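Reticulocyte binding protein (PDB 3FAW) is a cell-wall-anchored streptococcal pullulanase that probably hydrolyses the alpha-1,6-glucosidic branch points of pullulan and related alpha-glucans. Local coordinates at residues D734-Y739 against K758-L763; A750-A755 against D799-D804. All coordinates share one frame; numbering follows the deposited sequence.

How the contacts relate
Contacts 1 and 2 lie side by side, their centres about 5 Å apart, in the C-terminal beta domain that follows the catalytic TIM barrel. Both join the same two sheets. Strands 736-742 and 748-754 are neighbours in one antiparallel sheet; strands 760-763 and 800-803 are neighbours in the facing antiparallel sheet. Along the chain the segments alternate: 734-739, 750-755, 758-763, 799-804. After strand 748-754 the chain crosses to the second sheet at 760-763; it returns to the first sheet later. Val762 and Leu801 probably hydrogen-bond through their backbones, and Ala738 packs on Phe752. Together the contacts form part of the interior between the two sheets, consistent with a beta sandwich.

Contact 1. Residues D734-Y739 against K758-L763; sequences DLVIAY and KARNVL
Strands 736-739 and 760-763 face each other from two sheets, with axes 9.0 Å apart at closest and N-to-C directions 31° apart. Val736 lies opposite Arg760, and Ala738 opposite Val762. Arg760 and Asp734 reach toward each other tip to tip. The guanidinium grips the carboxylate end-on: NH1 of Arg760 donates to OD1 of Asp734 at 3.2 Å, and NH2 of Arg760 to OD2 of Asp734 at 3.3 Å. Both oxygens lie almost in the guanidinium plane, but the two flat groups are turned 31° from each other. OD1 of Asp734 also accepts the backbone N-H of Leu735 through its anti lone pair, at 2.8 Å, which helps fix the carboxylate. Bends at chi2 and chi3 curl the Arg760 chain past Val736, whose methyl CG1 sits over a guanidinium face, offset toward the rim, 3.4 Å from NH1 of Arg760. The other methyl of Val736, CG2, meets CG2 of Val762 at 4.1 Å. Beyond it, CB of Ala738 touches CG1 of Val762 at 4.3 Å. Asp756 forms a salt bridge with NH1 of Arg760, and Asp729 forms one with NH2. Three carboxylates thus share the NH1 and NH2 ends of one buried guanidinium. This probably favours the charged arginine and offsets the cost of burying it at the polar end of an otherwise apolar interface.

Contact 2. Residues A750-A755 against D799-D804; sequences AVFVNA and DSLLID
ND2 of Asn754 reaches two successive backbone carbonyls where strand 800-803 ends. Its bond to O of Ile803 is 3.2 Å long, with an N-H...O angle of 137°. The nitrogen stands above that carbonyl plane. A second bond, from ND2 of Asn754 to O of Asp804 at 3.1 Å, is weak and bent (128°). O of Lys758 is a further acceptor. Three carbonyl oxygens thus lie round ND2, and its two hydrogens must be shared among them. At the other end of the amide, OD1 accepts from N of Asp756. These bonds tie the turn after strand 748-754 to the opposite sheet. CG of Asn754, anti to the backbone N, carries the amide toward the end of strand 800-803. Nearer the backbone than the amide, CB of Asn754 touches CG2 of Ile803 at 3.8 Å.

The other branch of Ile803 runs toward Phe752. Its CD1 lies 3.5 Å from CB of Phe752 and approaches the ring obliquely. Leu801 supplies the CH-pi contact. Its CD2 is over one face of the Phe752 ring, 3.7 Å from the centroid and offset toward the rim, with CZ as its nearest atom. The side chains of Leu801 and Phe752 cross at about a right angle. Val762, from strand 760-763, also touches both Phe752 and Ile803, while Ile811 touches Phe752 and Leu801. The axes of 750-754 and 800-803 are 8.9 Å apart at closest, and their directions differ by 42°. Two sheets packed face to face are consistent with the beta-sandwich C-terminal domain of alpha-amylase-family enzymes.

Contact 1. Residues D734-Y739 against K758-L763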
loop_
_atom_site.group_PDB
_atom_site.type_symbol
_atom_site.label_atom_id
_atom_site.label_comp_id
_atom_site.label_asym_id
_atom_site.label_seq_id
_atom_site.Cartn_x
_atom_site.Cartn_y
_atom_site.Cartn_z
ATOM N N ASP A 734 29.299 8.110 -14.797
ATOM C CA ASP A 734 30.227 7.014 -14.501
ATOM C C ASP A 734 29.558 5.834 -13.790
ATOM O O ASP A 734 28.350 5.857 -13.532
ATOM C CB ASP A 734 31.415 7.543 -13.683
ATOM C CG ASP A 734 32.747 6.991 -14.162
ATOM O OD1 ASP A 734 32.802 5.786 -14.486
ATOM O OD2 ASP A 734 33.736 7.762 -14.205
ATOM N N LEU A 735 30.359 4.798 -13.517
ATOM C CA LEU A 735 29.906 3.556 -12.871
ATOM C C LEU A 735 30.608 3.283 -11.536
ATOM O O LEU A 735 30.441 2.215 -10.951
ATOM C CB LEU A 735 30.149 2.363 -13.804
ATOM C CG LEU A 735 29.382 2.345 -15.126
ATOM C CD1 LEU A 735 29.944 1.272 -16.042
ATOM C CD2 LEU A 735 27.898 2.126 -14.887
ATOM N N VAL A 736 31.399 4.240 -11.063
ATOM C CA VAL A 736 32.004 4.154 -9.730
ATOM C C VAL A 736 31.642 5.408 -8.941
ATOM O O VAL A 736 31.553 6.499 -9.506
ATOM C CB VAL A 736 33.549 3.969 -9.794
ATOM C CG1 VAL A 736 34.173 4.975 -10.725
ATOM C CG2 VAL A 736 34.174 4.064 -8.390
ATOM N N ILE A 737 31.408 5.243 -7.644
ATOM C CA ILE A 737 31.122 6.372 -6.762
ATOM C C ILE A 737 31.638 6.093 -5.350
ATOM O O ILE A 737 31.679 4.947 -4.905
ATOM C CB ILE A 737 29.598 6.713 -6.730
ATOM C CG1 ILE A 737 29.363 8.110 -6.144
ATOM C CG2 ILE A 737 28.806 5.663 -5.946
ATOM C CD1 ILE A 737 27.950 8.615 -6.335
ATOM N N ALA A 738 32.047 7.151 -4.661
ATOM C CA ALA A 738 32.488 7.044 -3.270
ATOM C C ALA A 738 32.024 8.260 -2.483
ATOM O O ALA A 738 32.070 9.380 -2.988
ATOM C CB ALA A 738 34.001 6.911 -3.195
ATOM N N TYR A 739 31.576 8.032 -1.251
ATOM C CA TYR A 739 31.109 9.117 -0.387
ATOM C C TYR A 739 31.446 8.887 1.075
ATOM O O TYR A 739 31.562 7.751 1.529
ATOM C CB TYR A 739 29.599 9.347 -0.534
ATOM C CG TYR A 739 28.750 8.097 -0.531
ATOM C CD1 TYR A 739 28.096 7.665 0.625
ATOM C CD2 TYR A 739 28.579 7.358 -1.697
ATOM C CE1 TYR A 739 27.302 6.521 0.613
ATOM C CE2 TYR A 739 27.801 6.223 -1.716
ATOM C CZ TYR A 739 27.158 5.807 -0.568
ATOM O OH TYR A 739 26.382 4.669 -0.620
ATOM N N LYS A 758 35.763 -3.268 -14.771
ATOM C CA LYS A 758 37.219 -3.282 -14.637
ATOM C C LYS A 758 37.583 -2.640 -13.302
ATOM O O LYS A 758 36.783 -1.901 -12.728
ATOM C CB LYS A 758 37.879 -2.501 -15.777
ATOM C CG LYS A 758 37.431 -1.048 -15.874
ATOM C CD LYS A 758 38.183 -0.287 -16.945
ATOM C CE LYS A 758 37.669 1.138 -17.050
ATOM N NZ LYS A 758 38.581 1.985 -17.854
ATOM N N ALA A 759 38.788 -2.919 -12.816
ATOM C CA ALA A 759 39.283 -2.294 -11.593
ATOM C C ALA A 759 39.391 -0.780 -11.774
ATOM O O ALA A 759 39.633 -0.299 -12.888
ATOM C CB ALA A 759 40.633 -2.881 -11.205
ATOM N N ARG A 760 39.185 -0.036 -10.684
ATOM C CA ARG A 760 39.263 1.428 -10.704
ATOM C C ARG A 760 40.048 1.955 -9.512
ATOM O O ARG A 760 39.836 1.518 -8.380
ATOM C CB ARG A 760 37.866 2.054 -10.695
ATOM C CG ARG A 760 36.977 1.668 -11.870
ATOM C CD ARG A 760 37.462 2.258 -13.189
ATOM N NE ARG A 760 37.321 3.712 -13.227
ATOM C CZ ARG A 760 36.194 4.364 -13.517
ATOM N NH1 ARG A 760 35.077 3.706 -13.793
ATOM N NH2 ARG A 760 36.180 5.690 -13.527
ATOM N N ASN A 761 40.952 2.894 -9.780
ATOM C CA ASN A 761 41.664 3.625 -8.732
ATOM C C ASN A 761 40.843 4.841 -8.325
ATOM O O ASN A 761 40.535 5.687 -9.165
ATOM C CB ASN A 761 43.050 4.065 -9.225
ATOM C CG ASN A 761 43.816 4.892 -8.193
ATOM O OD1 ASN A 761 43.508 6.062 -7.964
ATOM N ND2 ASN A 761 44.838 4.293 -7.594
ATOM N N VAL A 762 40.483 4.917 -7.046
ATOM C CA VAL A 762 39.761 6.068 -6.498
ATOM C C VAL A 762 40.735 7.000 -5.774
ATOM O O VAL A 762 41.353 6.614 -4.781
ATOM C CB VAL A 762 38.654 5.622 -5.518
ATOM C CG1 VAL A 762 37.964 6.830 -4.898
ATOM C CG2 VAL A 762 37.634 4.742 -6.231
ATOM N N LEU A 763 40.859 8.229 -6.273
ATOM C CA LEU A 763 41.771 9.221 -5.696
ATOM C C LEU A 763 41.208 9.811 -4.393
ATOM O O LEU A 763 40.037 10.178 -4.324
ATOM C CB LEU A 763 42.037 10.334 -6.717
ATOM C CG LEU A 763 42.998 11.467 -6.347
ATOM C CD1 LEU A 763 44.379 10.946 -5.947
ATOM C CD2 LEU A 763 43.111 12.431 -7.516
#

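Contact 2. Residues A750-A755 against D799-D804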
loop_
_atom_site.group_PDB
_atom_site.type_symbol
_atom_site.label_atom_id
_atom_site.label_comp_id
_atom_site.label_asym_id
_atom_site.label_seq_id
_atom_site.Cartn_x
_atom_site.Cartn_y
_atom_site.Cartn_z
ATOM N N ALA A 750 33.390 5.851 5.256
ATOM C CA ALA A 750 33.499 6.090 3.809
ATOM C C ALA A 750 33.054 4.863 3.021
ATOM O O ALA A 750 33.547 3.761 3.263
ATOM C CB ALA A 750 34.927 6.458 3.436
ATOM N N VAL A 751 32.133 5.069 2.078
ATOM C CA VAL A 751 31.582 3.994 1.245
ATOM C C VAL A 751 32.077 4.125 -0.197
ATOM O O VAL A 751 31.943 5.187 -0.807
ATOM C CB VAL A 751 30.032 4.034 1.222
ATOM C CG1 VAL A 751 29.473 2.815 0.477
ATOM C CG2 VAL A 751 29.468 4.110 2.638
ATOM N N PHE A 752 32.639 3.041 -0.729
ATOM C CA PHE A 752 33.133 2.986 -2.106
ATOM C C PHE A 752 32.379 1.910 -2.879
ATOM O O PHE A 752 32.311 0.768 -2.430
ATOM C CB PHE A 752 34.625 2.647 -2.127
ATOM C CG PHE A 752 35.489 3.610 -1.354
ATOM C CD1 PHE A 752 36.127 4.660 -1.997
ATOM C CD2 PHE A 752 35.680 3.451 0.012
ATOM C CE1 PHE A 752 36.928 5.543 -1.291
ATOM C CE2 PHE A 752 36.475 4.328 0.723
ATOM C CZ PHE A 752 37.102 5.375 0.070
ATOM N N VAL A 753 31.814 2.273 -4.031
ATOM C CA VAL A 753 31.119 1.311 -4.902
ATOM C C VAL A 753 31.677 1.369 -6.322
ATOM O O VAL A 753 31.385 2.307 -7.069
ATOM C CB VAL A 753 29.595 1.585 -4.957
ATOM C CG1 VAL A 753 28.918 0.671 -5.974
ATOM C CG2 VAL A 753 28.965 1.407 -3.576
ATOM N N ASN A 754 32.496 0.381 -6.679
ATOM C CA ASN A 754 32.929 0.208 -8.062
ATOM C C ASN A 754 31.967 -0.734 -8.787
ATOM O O ASN A 754 32.079 -1.955 -8.675
ATOM C CB ASN A 754 34.362 -0.332 -8.147
ATOM C CG ASN A 754 34.878 -0.411 -9.586
ATOM O OD1 ASN A 754 34.252 0.108 -10.511
ATOM N ND2 ASN A 754 36.025 -1.060 -9.775
ATOM N N ALA A 755 31.024 -0.153 -9.524
ATOM C CA ALA A 755 30.083 -0.926 -10.332
ATOM C C ALA A 755 30.604 -1.154 -11.756
ATOM O O ALA A 755 29.880 -1.679 -12.602
ATOM C CB ALA A 755 28.719 -0.229 -10.373
ATOM N N ASP A 799 47.963 7.743 -1.889
ATOM C CA ASP A 799 46.822 8.643 -1.648
ATOM C C ASP A 799 45.590 8.218 -2.462
ATOM O O ASP A 799 44.811 9.053 -2.927
ATOM C CB ASP A 799 47.209 10.106 -1.933
ATOM C CG ASP A 799 47.453 10.385 -3.413
ATOM O OD1 ASP A 799 47.448 9.432 -4.220
ATOM O OD2 ASP A 799 47.645 11.568 -3.772
ATOM N N SER A 800 45.421 6.910 -2.625
ATOM C CA SER A 800 44.293 6.373 -3.374
ATOM C C SER A 800 43.983 4.943 -2.959
ATOM O O SER A 800 44.729 4.325 -2.189
ATOM C CB SER A 800 44.560 6.455 -4.885
ATOM O OG SER A 800 45.760 5.789 -5.252
ATOM N N LEU A 801 42.853 4.449 -3.456
ATOM C CA LEU A 801 42.413 3.068 -3.264
ATOM C C LEU A 801 42.247 2.410 -4.630
ATOM O O LEU A 801 41.660 3.002 -5.531
ATOM C CB LEU A 801 41.071 3.040 -2.525
ATOM C CG LEU A 801 41.096 2.976 -0.996
ATOM C CD1 LEU A 801 42.015 4.027 -0.396
ATOM C CD2 LEU A 801 39.684 3.120 -0.456
ATOM N N LEU A 802 42.773 1.197 -4.781
ATOM C CA LEU A 802 42.545 0.394 -5.979
ATOM C C LEU A 802 41.475 -0.644 -5.664
ATOM O O LEU A 802 41.685 -1.523 -4.822
ATOM C CB LEU A 802 43.836 -0.295 -6.430
ATOM C CG LEU A 802 43.754 -1.213 -7.656
ATOM C CD1 LEU A 802 43.185 -0.474 -8.869
ATOM C CD2 LEU A 802 45.130 -1.785 -7.972
ATOM N N ILE A 803 40.336 -0.541 -6.342
ATOM C CA ILE A 803 39.180 -1.379 -6.040
ATOM C C ILE A 803 38.845 -2.308 -7.203
ATOM O O ILE A 803 38.773 -1.874 -8.355
ATOM C CB ILE A 803 37.945 -0.522 -5.685
ATOM C CG1 ILE A 803 38.266 0.397 -4.500
ATOM C CG2 ILE A 803 36.743 -1.419 -5.362
ATOM C CD1 ILE A 803 37.130 1.309 -4.112
ATOM N N ASP A 804 38.645 -3.587 -6.883
ATOM C CA ASP A 804 38.276 -4.610 -7.867
ATOM C C ASP A 804 36.938 -4.292 -8.543
ATOM O O ASP A 804 36.101 -3.598 -7.968
ATOM C CB ASP A 804 38.160 -5.986 -7.191
ATOM C CG ASP A 804 39.503 -6.685 -7.007
ATOM O OD1 ASP A 804 40.561 -6.016 -6.967
ATOM O OD2 ASP A 804 39.487 -7.930 -6.886
#